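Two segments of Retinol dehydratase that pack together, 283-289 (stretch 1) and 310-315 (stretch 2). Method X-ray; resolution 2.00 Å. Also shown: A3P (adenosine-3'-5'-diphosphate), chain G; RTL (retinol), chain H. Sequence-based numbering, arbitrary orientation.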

# COMPACT_ATOMS: atom_id res chain seq x y z
N ASN A 283 -18.16 7.99 -0.71
CA ASN A 283 -18.07 9.29 -1.36
C ASN A 283 -16.78 9.92 -0.87
O ASN A 283 -16.51 9.91 0.33
CB ASN A 283 -19.27 10.15 -0.97
CG ASN A 283 -19.17 11.57 -1.51
OD1 ASN A 283 -18.44 12.40 -0.97
ND2 ASN A 283 -19.90 11.84 -2.58
N PHE A 284 -15.98 10.49 -1.77
CA PHE A 284 -14.70 11.05 -1.36
C PHE A 284 -14.71 12.00 -0.18
O PHE A 284 -13.89 11.84 0.73
CB PHE A 284 -13.99 11.75 -2.51
CG PHE A 284 -12.58 12.15 -2.18
CD1 PHE A 284 -11.59 11.17 -2.00
CD2 PHE A 284 -12.24 13.49 -1.99
CE1 PHE A 284 -10.29 11.53 -1.64
CE2 PHE A 284 -10.94 13.85 -1.64
CZ PHE A 284 -9.97 12.87 -1.46
N GLU A 285 -15.60 12.98 -0.19
CA GLU A 285 -15.63 13.92 0.92
C GLU A 285 -16.04 13.25 2.22
O GLU A 285 -15.43 13.51 3.26
CB GLU A 285 -16.56 15.10 0.60
CG GLU A 285 -15.97 16.03 -0.45
CD GLU A 285 -14.69 16.70 0.03
OE1 GLU A 285 -13.75 16.89 -0.79
OE2 GLU A 285 -14.62 17.05 1.23
N LYS A 286 -17.04 12.38 2.18
CA LYS A 286 -17.46 11.69 3.40
C LYS A 286 -16.30 10.82 3.87
O LYS A 286 -15.85 10.91 5.01
CB LYS A 286 -18.69 10.81 3.14
CG LYS A 286 -19.25 10.19 4.41
CD LYS A 286 -20.42 9.23 4.15
CE LYS A 286 -20.96 8.66 5.47
NZ LYS A 286 -21.93 7.53 5.30
N PHE A 287 -15.81 9.97 2.98
CA PHE A 287 -14.70 9.07 3.31
C PHE A 287 -13.51 9.86 3.86
O PHE A 287 -12.91 9.50 4.87
CB PHE A 287 -14.29 8.30 2.05
CG PHE A 287 -13.61 6.98 2.34
CD1 PHE A 287 -14.33 5.92 2.88
CD2 PHE A 287 -12.26 6.81 2.07
CE1 PHE A 287 -13.72 4.70 3.13
CE2 PHE A 287 -11.64 5.59 2.33
CZ PHE A 287 -12.37 4.54 2.86
N LYS A 288 -13.19 10.97 3.19
CA LYS A 288 -12.07 11.80 3.59
C LYS A 288 -12.13 12.30 5.03
O LYS A 288 -11.11 12.35 5.71
CB LYS A 288 -11.93 12.99 2.64
CG LYS A 288 -10.74 13.89 2.94
CD LYS A 288 -10.47 14.83 1.78
CE LYS A 288 -9.21 15.65 2.01
NZ LYS A 288 -8.85 16.41 0.77
N ASN A 289 -13.31 12.68 5.50
CA ASN A 289 -13.46 13.17 6.87
C ASN A 289 -13.96 12.08 7.81
O ASN A 289 -14.51 12.36 8.87
CB ASN A 289 -14.41 14.37 6.91
CG ASN A 289 -13.81 15.61 6.29
OD1 ASN A 289 -12.93 16.25 6.87
ND2 ASN A 289 -14.27 15.95 5.09
N PHE A 310 -3.83 11.62 4.41
CA PHE A 310 -3.84 10.24 3.94
C PHE A 310 -4.84 10.09 2.80
O PHE A 310 -4.57 9.42 1.81
CB PHE A 310 -4.21 9.30 5.09
CG PHE A 310 -4.03 7.86 4.76
CD1 PHE A 310 -2.76 7.35 4.48
CD2 PHE A 310 -5.13 7.00 4.69
CE1 PHE A 310 -2.60 6.01 4.13
CE2 PHE A 310 -4.97 5.67 4.35
CZ PHE A 310 -3.70 5.17 4.07
N ILE A 311 -6.02 10.69 2.95
CA ILE A 311 -7.04 10.68 1.90
C ILE A 311 -6.91 12.10 1.35
O ILE A 311 -7.35 13.07 1.98
CB ILE A 311 -8.43 10.42 2.50
CG1 ILE A 311 -8.45 9.01 3.10
CG2 ILE A 311 -9.51 10.53 1.42
CD1 ILE A 311 -9.76 8.63 3.75
N ARG A 312 -6.30 12.21 0.17
CA ARG A 312 -5.95 13.49 -0.44
C ARG A 312 -6.85 14.14 -1.49
O ARG A 312 -7.57 15.09 -1.18
CB ARG A 312 -4.53 13.35 -0.98
CG ARG A 312 -3.79 14.64 -1.34
CD ARG A 312 -2.36 14.29 -1.78
NE ARG A 312 -2.37 13.48 -3.00
CZ ARG A 312 -2.47 13.98 -4.23
NH1 ARG A 312 -2.56 15.29 -4.40
NH2 ARG A 312 -2.50 13.17 -5.28
N LYS A 313 -6.78 13.64 -2.73
CA LYS A 313 -7.54 14.19 -3.85
C LYS A 313 -8.66 13.28 -4.38
O LYS A 313 -9.79 13.72 -4.53
CB LYS A 313 -6.58 14.51 -5.00
CG LYS A 313 -6.32 15.99 -5.23
CD LYS A 313 -7.39 16.62 -6.10
CE LYS A 313 -6.98 17.99 -6.62
NZ LYS A 313 -6.81 19.01 -5.53
N GLY A 314 -8.31 12.04 -4.71
CA GLY A 314 -9.30 11.10 -5.21
C GLY A 314 -9.61 11.15 -6.70
O GLY A 314 -10.62 10.61 -7.14
N LYS A 315 -8.76 11.79 -7.49
CA LYS A 315 -9.01 11.88 -8.92
C LYS A 315 -8.09 10.98 -9.71
O LYS A 315 -7.10 10.46 -9.19
CB LYS A 315 -8.81 13.32 -9.41
CG LYS A 315 -9.44 14.39 -8.55
CD LYS A 315 -10.95 14.26 -8.49
CE LYS A 315 -11.57 15.42 -7.71
NZ LYS A 315 -13.04 15.26 -7.56
P1 A3P G . -4.67 10.43 -4.28
O1P A3P G . -3.39 10.70 -3.62
O2P A3P G . -5.74 11.33 -3.78
O3P A3P G . -4.54 10.58 -5.74
P2 A3P G . -4.15 3.68 -0.86
O4P A3P G . -5.32 3.50 0.02
O5P A3P G . -3.81 2.42 -1.55
O6P A3P G . -2.99 4.19 -0.06
O5' A3P G . -4.51 4.76 -1.96
C5' A3P G . -4.85 6.09 -1.62
C4' A3P G . -5.42 6.84 -2.84
O4' A3P G . -6.84 6.55 -2.91
C3' A3P G . -5.32 8.35 -2.69
O3' A3P G . -5.10 8.93 -4.00
C2' A3P G . -6.63 8.68 -2.01
O2' A3P G . -7.03 10.04 -1.93
C1' A3P G . -7.57 7.78 -2.81
N9 A3P G . -8.85 7.55 -2.12
C8 A3P G . -9.10 7.20 -0.81
N7 A3P G . -10.36 7.07 -0.50
C5 A3P G . -11.02 7.36 -1.69
C6 A3P G . -12.41 7.41 -2.06
N6 A3P G . -13.40 7.15 -1.22
N1 A3P G . -12.72 7.75 -3.38
C2 A3P G . -11.72 8.02 -4.28
N3 A3P G . -10.38 8.01 -4.05
C4 A3P G . -10.09 7.67 -2.72
C1 RTL H . 7.27 7.06 10.93
C2 RTL H . 8.77 7.07 11.35
C3 RTL H . 9.13 5.96 12.32
C4 RTL H . 8.33 4.86 13.02
C5 RTL H . 6.89 5.01 12.50
C6 RTL H . 6.37 5.94 11.59
C7 RTL H . 4.94 5.95 11.17
C8 RTL H . 4.42 5.15 10.21
C9 RTL H . 3.01 5.15 9.79
C10 RTL H . 2.64 4.27 8.79
C11 RTL H . 1.32 4.04 8.16
C12 RTL H . 1.41 4.01 6.79
C13 RTL H . 0.47 3.83 5.66
C14 RTL H . 0.60 3.82 4.30
C15 RTL H . 0.79 2.52 3.62
O1 RTL H . -0.39 1.94 3.29
C16 RTL H . 7.42 6.91 9.40
C17 RTL H . 6.82 8.50 11.23
C18 RTL H . 6.00 3.96 13.18
C19 RTL H . 2.02 6.12 10.45
C20 RTL H . -0.92 3.63 6.29

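Gly314 CA sits over one face of the Phe284 ring, 4.2 Å from its centroid and 28° off the ring normal, a CH-pi contact that leaves no room for a side chain. An ideal CB on Gly314 would sit 2.6 Å from Phe284 CD1, and at phi/psi 84/17 it would also jam against the carbonyl oxygen of Lys313; both the neighbour and the backbone call for glycine. Lys313 O lies over the same ring, 3.1 Å from Phe284 CE2, while Arg312 O approaches the ring edge, 3.3 Å from Phe284 CZ.

Stretch 1 holds a helix, 284-288; stretch 2 is an irregular strip beside it, with Gly314 CA 6.6 Å from Phe284 CA and Ile311 CA 5.4 Å from Lys288 CA. Asn283 caps the helix, its OD1 accepting weak hydrogen bonds from Glu285 N (3.0 Å) and Lys286 N (3.4 Å).

Ile311, its CA-to-CB bond toward the helix, fills the apolar part of the contact. Its CG2 meets Phe284 CE1 at 3.3 Å, and its CD1 meets Phe287 CD2 at 3.5 Å, burying hydrocarbon against both rings. Lys288 adds the polar link: its extended side chain, all t, carries its ammonium to a backbone carbonyl, and Lys288 NZ donates to Arg312 O at 2.7 Å. This is the only hydrogen bond between the stretches.

Stretch 2 also binds adenosine-3'-5'-diphosphate. Lys313 N and Gly314 N both donate to A3P O2P, at 2.7 and 2.8 Å, and Arg312 NE donates to A3P O1P at 3.0 Å, pairing a cationic guanidinium with phosphate. Arg312 N reaches A3P O2' at 3.1 Å. The helix touches the nucleotide too: Phe287 CD2 lies 3.2 Å from A3P N7.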